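Local coordinates for protein endonuclease V (Bacillus subtilis, PDB 3GA2) that probably nicks double-stranded DNA at the second phosphodiester bond 3' to a deoxyinosine, using magnesium, to start repair of deaminated bases, at residues A[132-137]-A[192-197]; A[145-150]-A[187-192]. The protein carries 1 engineered substitution. All blocks are in the same frame, centred on the assembly; numbering follows the deposited sequence.

Contact 1: A[132-137]-A[192-197]; sequences AAFFLG and CGNYID
N194 is half of a classic beta bulge with G193, opposite T140, near the end of strand 188-194, and it packs here against A133 and F134 of helix 128-136. The contact is buried. The CB atoms of A133 and N194 meet at 3.4 Å. Both CB atoms point across the contact, and the CA atoms of A133 and N194 are 5.8 Å apart. CG of N194 is anti to its backbone N and beside the carbonyl carbon (chi1 -167°). From there the amide crosses the F134 side chain at about a right angle. ND2 of N194 lies over one face of the F134 ring, near the rim, at 3.5 Å from CE2. The ring and amide planes are 51° apart. ND2 also lies over a face of the Y195 ring, 3.2 Å above its plane, so the amide nitrogen is set between two aromatic rings. OD1 of N194 is held by the backbone N of N29 and takes a weak bond from Y195 N at 2.9 Å. The N29 bond, with the weak one, holds the turn of the amide. Y195 has positive phi, and the chain turns here. Its ring turns an edge to the helix: CE2 of Y195 is 3.6 Å from A133 O, which lies in the ring plane. The same carbonyl accepts G137 N at the helix end. OH of Y195 comes to 3.6 Å from CD2 of F134. Around this contact, T130 of the same helix bonds to G193 O, and V6, R27 and M126 from loops touch F134. F135 points away from segment 192-197 and packs on helix 96-105, while L136 touches strand 113-116. Just past the turn, D197 caps helix 198-207.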
loop_
_atom_site.group_PDB
_atom_site.type_symbol
_atom_site.label_atom_id
_atom_site.label_comp_id
_atom_site.label_asym_id
_atom_site.label_seq_id
_atom_site.Cartn_x
_atom_site.Cartn_y
_atom_site.Cartn_z
ATOM N N ALA A 132 -6.275 -2.017 4.541
ATOM C CA ALA A 132 -5.407 -2.909 5.306
ATOM C C ALA A 132 -5.096 -2.359 6.697
ATOM O O ALA A 132 -4.892 -3.122 7.642
ATOM C CB ALA A 132 -4.107 -3.153 4.543
ATOM N N ALA A 133 -5.062 -1.037 6.825
ATOM C CA ALA A 133 -4.750 -0.412 8.106
ATOM C C ALA A 133 -5.640 -0.902 9.240
ATOM O O ALA A 133 -5.161 -1.137 10.348
ATOM C CB ALA A 133 -4.846 1.095 7.991
ATOM N N PHE A 134 -6.932 -1.058 8.974
ATOM C CA PHE A 134 -7.836 -1.515 10.020
ATOM C C PHE A 134 -7.421 -2.878 10.557
ATOM O O PHE A 134 -7.441 -3.102 11.766
ATOM C CB PHE A 134 -9.276 -1.564 9.511
ATOM C CG PHE A 134 -9.809 -0.231 9.087
ATOM C CD1 PHE A 134 -9.806 0.139 7.747
ATOM C CD2 PHE A 134 -10.294 0.664 10.028
ATOM C CE1 PHE A 134 -10.282 1.389 7.347
ATOM C CE2 PHE A 134 -10.772 1.917 9.641
ATOM C CZ PHE A 134 -10.764 2.277 8.298
ATOM N N PHE A 135 -7.034 -3.788 9.671
ATOM C CA PHE A 135 -6.614 -5.110 10.114
ATOM C C PHE A 135 -5.283 -5.070 10.860
ATOM O O PHE A 135 -5.120 -5.722 11.892
ATOM C CB PHE A 135 -6.476 -6.067 8.933
ATOM C CG PHE A 135 -7.780 -6.506 8.341
ATOM C CD1 PHE A 135 -8.436 -5.719 7.401
ATOM C CD2 PHE A 135 -8.331 -7.738 8.688
ATOM C CE1 PHE A 135 -9.623 -6.152 6.804
ATOM C CE2 PHE A 135 -9.516 -8.183 8.102
ATOM C CZ PHE A 135 -10.164 -7.387 7.155
ATOM N N LEU A 136 -4.335 -4.302 10.332
ATOM C CA LEU A 136 -3.007 -4.191 10.927
ATOM C C LEU A 136 -2.966 -3.366 12.209
ATOM O O LEU A 136 -2.081 -3.554 13.044
ATOM C CB LEU A 136 -2.025 -3.588 9.916
ATOM C CG LEU A 136 -1.863 -4.273 8.558
ATOM C CD1 LEU A 136 -0.905 -3.463 7.678
ATOM C CD2 LEU A 136 -1.328 -5.689 8.751
ATOM N N GLY A 137 -3.916 -2.451 12.368
ATOM C CA GLY A 137 -3.931 -1.610 13.557
ATOM C C GLY A 137 -2.685 -0.730 13.619
ATOM O O GLY A 137 -2.258 -0.300 14.689
ATOM N N CYS A 192 -2.338 9.079 2.198
ATOM C CA CYS A 192 -2.287 8.534 3.536
ATOM C C CYS A 192 -2.990 7.201 3.406
ATOM O O CYS A 192 -3.793 7.001 2.496
ATOM C CB CYS A 192 -3.097 9.379 4.519
ATOM S SG CYS A 192 -2.417 10.981 4.914
ATOM N N GLY A 193 -2.665 6.286 4.306
ATOM C CA GLY A 193 -3.339 5.005 4.329
ATOM C C GLY A 193 -4.393 5.277 5.388
ATOM O O GLY A 193 -5.524 5.641 5.068
ATOM N N ASN A 194 -4.013 5.125 6.652
ATOM C CA ASN A 194 -4.901 5.423 7.778
ATOM C C ASN A 194 -4.033 5.620 9.016
ATOM O O ASN A 194 -2.916 5.105 9.084
ATOM C CB ASN A 194 -5.922 4.296 8.010
ATOM C CG ASN A 194 -7.045 4.709 8.960
ATOM O OD1 ASN A 194 -7.242 5.896 9.223
ATOM N ND2 ASN A 194 -7.789 3.729 9.470
ATOM N N TYR A 195 -4.528 6.408 9.967
ATOM C CA TYR A 195 -3.809 6.664 11.210
ATOM C C TYR A 195 -2.535 7.495 11.043
ATOM O O TYR A 195 -1.567 7.322 11.787
ATOM C CB TYR A 195 -3.463 5.333 11.889
ATOM C CG TYR A 195 -4.635 4.388 12.022
ATOM C CD1 TYR A 195 -5.837 4.813 12.568
ATOM C CD2 TYR A 195 -4.532 3.061 11.623
ATOM C CE1 TYR A 195 -6.914 3.937 12.715
ATOM C CE2 TYR A 195 -5.596 2.178 11.766
ATOM C CZ TYR A 195 -6.781 2.618 12.312
ATOM O OH TYR A 195 -7.827 1.729 12.462
ATOM N N ILE A 196 -2.539 8.404 10.074
ATOM C CA ILE A 196 -1.374 9.244 9.814
ATOM C C ILE A 196 -1.776 10.389 8.883
ATOM O O ILE A 196 -2.621 10.206 8.004
ATOM C CB ILE A 196 -0.260 8.400 9.156
ATOM C CG1 ILE A 196 0.997 9.233 8.931
ATOM C CG2 ILE A 196 -0.761 7.852 7.817
ATOM C CD1 ILE A 196 2.163 8.410 8.360
ATOM N N ASP A 197 -1.177 11.565 9.076
ATOM C CA ASP A 197 -1.488 12.715 8.231
ATOM C C ASP A 197 -0.638 12.739 6.961
ATOM O O ASP A 197 0.340 11.995 6.833
ATOM C CB ASP A 197 -1.331 14.036 9.002
ATOM C CG ASP A 197 0.071 14.260 9.531
ATOM O OD1 ASP A 197 1.044 13.761 8.943
ATOM O OD2 ASP A 197 0.204 14.969 10.549
#

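Contact 2: A[145-150]-A[187-192]; sequences KTYLKI and PIFLSC
Y147 has CG anti to its backbone N and beside its carbonyl carbon (chi1 179°), and F189 has CG anti to its carbonyl carbon and beside its backbone N (chi1 -57°). CB of F189 points toward segment 145-150, and the two side chains cross at about a right angle. The main touch is a CH-pi contact. CB of Y147 sits over one face of the F189 ring, 3.7 Å from the ring centroid and offset toward the rim. Its nearest ring atom is CZ of F189 at 3.5 Å. The two rings are oblique to each other, with centroids 5.3 Å apart and planes at 48°. The backbone takes part as well. Y147 N lies 3.4 Å from CE1 of F189, and T146 C lies 3.5 Å from CD1 of F189. K145 O meets the edge of the F189 ring. No hydrogen bond joins the two segments. F155 stacks edge-to-face on both Y147 and F189, and Y147 OH bonds to C153 O. K145 NZ makes salt bridges to D223 and to D116, a predicted magnesium ligand, so the loop starts beside the probable metal site. F189 is backbone-bonded to A144, at the end of strand 140-144, while I188 and L190 pair with strand 173-179, and I168 of strand 165-170 touches Y147.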
loop_
_atom_site.group_PDB
_atom_site.type_symbol
_atom_site.label_atom_id
_atom_site.label_comp_id
_atom_site.label_asym_id
_atom_site.label_seq_id
_atom_site.Cartn_x
_atom_site.Cartn_y
_atom_site.Cartn_z
ATOM N N LYS A 145 2.154 3.568 -8.273
ATOM C CA LYS A 145 3.003 3.793 -9.448
ATOM C C LYS A 145 2.217 4.416 -10.593
ATOM O O LYS A 145 2.797 4.963 -11.527
ATOM C CB LYS A 145 3.600 2.475 -9.943
ATOM C CG LYS A 145 4.461 1.727 -8.944
ATOM C CD LYS A 145 4.769 0.325 -9.463
ATOM C CE LYS A 145 5.513 -0.499 -8.435
ATOM N NZ LYS A 145 5.782 -1.876 -8.924
ATOM N N THR A 146 0.895 4.308 -10.536
ATOM C CA THR A 146 0.051 4.862 -11.586
ATOM C C THR A 146 -1.033 5.733 -10.979
ATOM O O THR A 146 -1.491 5.493 -9.856
ATOM C CB THR A 146 -0.622 3.755 -12.416
ATOM O OG1 THR A 146 -1.519 3.011 -11.583
ATOM C CG2 THR A 146 0.425 2.812 -12.997
ATOM N N TYR A 147 -1.452 6.738 -11.738
ATOM C CA TYR A 147 -2.466 7.667 -11.279
ATOM C C TYR A 147 -3.892 7.207 -11.518
ATOM O O TYR A 147 -4.272 6.877 -12.639
ATOM C CB TYR A 147 -2.269 9.025 -11.950
ATOM C CG TYR A 147 -3.301 10.056 -11.544
ATOM C CD1 TYR A 147 -3.353 10.544 -10.239
ATOM C CD2 TYR A 147 -4.216 10.554 -12.475
ATOM C CE1 TYR A 147 -4.288 11.509 -9.869
ATOM C CE2 TYR A 147 -5.156 11.517 -12.119
ATOM C CZ TYR A 147 -5.184 11.991 -10.815
ATOM O OH TYR A 147 -6.101 12.950 -10.469
ATOM N N LEU A 148 -4.680 7.201 -10.450
ATOM C CA LEU A 148 -6.084 6.821 -10.520
ATOM C C LEU A 148 -6.891 8.110 -10.677
ATOM O O LEU A 148 -7.041 8.872 -9.719
ATOM C CB LEU A 148 -6.492 6.106 -9.231
ATOM C CG LEU A 148 -7.942 5.617 -9.161
ATOM C CD1 LEU A 148 -8.191 4.581 -10.248
ATOM C CD2 LEU A 148 -8.207 5.019 -7.786
ATOM N N LYS A 149 -7.397 8.359 -11.881
ATOM C CA LYS A 149 -8.167 9.570 -12.154
ATOM C C LYS A 149 -9.588 9.497 -11.580
ATOM O O LYS A 149 -10.402 8.675 -12.000
ATOM C CB LYS A 149 -8.213 9.825 -13.665
ATOM C CG LYS A 149 -8.679 11.219 -14.037
ATOM C CD LYS A 149 -8.621 11.439 -15.538
ATOM C CE LYS A 149 -9.170 12.802 -15.913
ATOM N NZ LYS A 149 -9.369 12.917 -17.375
ATOM N N ILE A 150 -9.879 10.378 -10.627
ATOM C CA ILE A 150 -11.176 10.404 -9.950
ATOM C C ILE A 150 -12.008 11.657 -10.246
ATOM O O ILE A 150 -11.490 12.774 -10.228
ATOM C CB ILE A 150 -10.971 10.316 -8.420
ATOM C CG1 ILE A 150 -10.064 9.125 -8.087
ATOM C CG2 ILE A 150 -12.320 10.184 -7.707
ATOM C CD1 ILE A 150 -9.551 9.112 -6.641
ATOM N N PRO A 187 6.755 10.417 -11.588
ATOM C CA PRO A 187 6.492 10.561 -10.158
ATOM C C PRO A 187 5.610 9.437 -9.629
ATOM O O PRO A 187 5.066 8.643 -10.399
ATOM C CB PRO A 187 5.810 11.923 -10.076
ATOM C CG PRO A 187 5.041 11.974 -11.357
ATOM C CD PRO A 187 6.028 11.435 -12.366
ATOM N N ILE A 188 5.500 9.354 -8.311
ATOM C CA ILE A 188 4.646 8.350 -7.704
ATOM C C ILE A 188 3.459 9.101 -7.118
ATOM O O ILE A 188 3.475 10.329 -7.026
ATOM C CB ILE A 188 5.359 7.573 -6.583
ATOM C CG1 ILE A 188 5.926 8.545 -5.547
ATOM C CG2 ILE A 188 6.444 6.682 -7.180
ATOM C CD1 ILE A 188 6.212 7.902 -4.217
ATOM N N PHE A 189 2.429 8.361 -6.729
ATOM C CA PHE A 189 1.246 8.978 -6.171
ATOM C C PHE A 189 1.039 8.566 -4.736
ATOM O O PHE A 189 0.725 7.425 -4.429
ATOM C CB PHE A 189 0.056 8.655 -7.064
ATOM C CG PHE A 189 0.272 9.098 -8.466
ATOM C CD1 PHE A 189 0.801 8.221 -9.412
ATOM C CD2 PHE A 189 0.087 10.431 -8.813
ATOM C CE1 PHE A 189 1.150 8.670 -10.681
ATOM C CE2 PHE A 189 0.433 10.891 -10.080
ATOM C CZ PHE A 189 0.970 10.007 -11.016
ATOM N N LEU A 190 1.236 9.547 -3.867
ATOM C CA LEU A 190 1.167 9.380 -2.433
ATOM C C LEU A 190 -0.158 9.718 -1.800
ATOM O O LEU A 190 -0.772 10.738 -2.121
ATOM C CB LEU A 190 2.243 10.252 -1.787
ATOM C CG LEU A 190 2.280 10.300 -0.252
ATOM C CD1 LEU A 190 2.988 9.055 0.262
ATOM C CD2 LEU A 190 3.033 11.553 0.223
ATOM N N SER A 191 -0.586 8.862 -0.885
ATOM C CA SER A 191 -1.815 9.101 -0.149
ATOM C C SER A 191 -1.652 8.498 1.226
ATOM O O SER A 191 -0.898 7.541 1.417
ATOM C CB SER A 191 -3.028 8.476 -0.850
ATOM O OG SER A 191 -2.956 7.067 -0.877
ATOM N N CYS A 192 -2.338 9.079 2.198
ATOM C CA CYS A 192 -2.287 8.534 3.536
ATOM C C CYS A 192 -2.990 7.201 3.406
ATOM O O CYS A 192 -3.793 7.001 2.496
ATOM C CB CYS A 192 -3.097 9.379 4.519
ATOM S SG CYS A 192 -2.417 10.981 4.914
#

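Overall arrangement
From the N terminus, the chain passes a helix, three strands, helix 96-105 and strand 113-116 before helix 128-136, which supplies one side of contact 1. Strand 140-144 follows, and the loop after it gives segment 145-150 of contact 2. Strands 165-170 and 173-179 come next, then strand 188-194. The start of that strand closes contact 2 over 36 residues. Its end and the following turn close contact 1 over 54, so the shorter loop lies wholly within the longer. Both share C192; their centres are about 17 Å apart. Contact 1 joins one end of the strand to a helix packed on the sheet; contact 2 joins the other end to the loop near the predicted metal site.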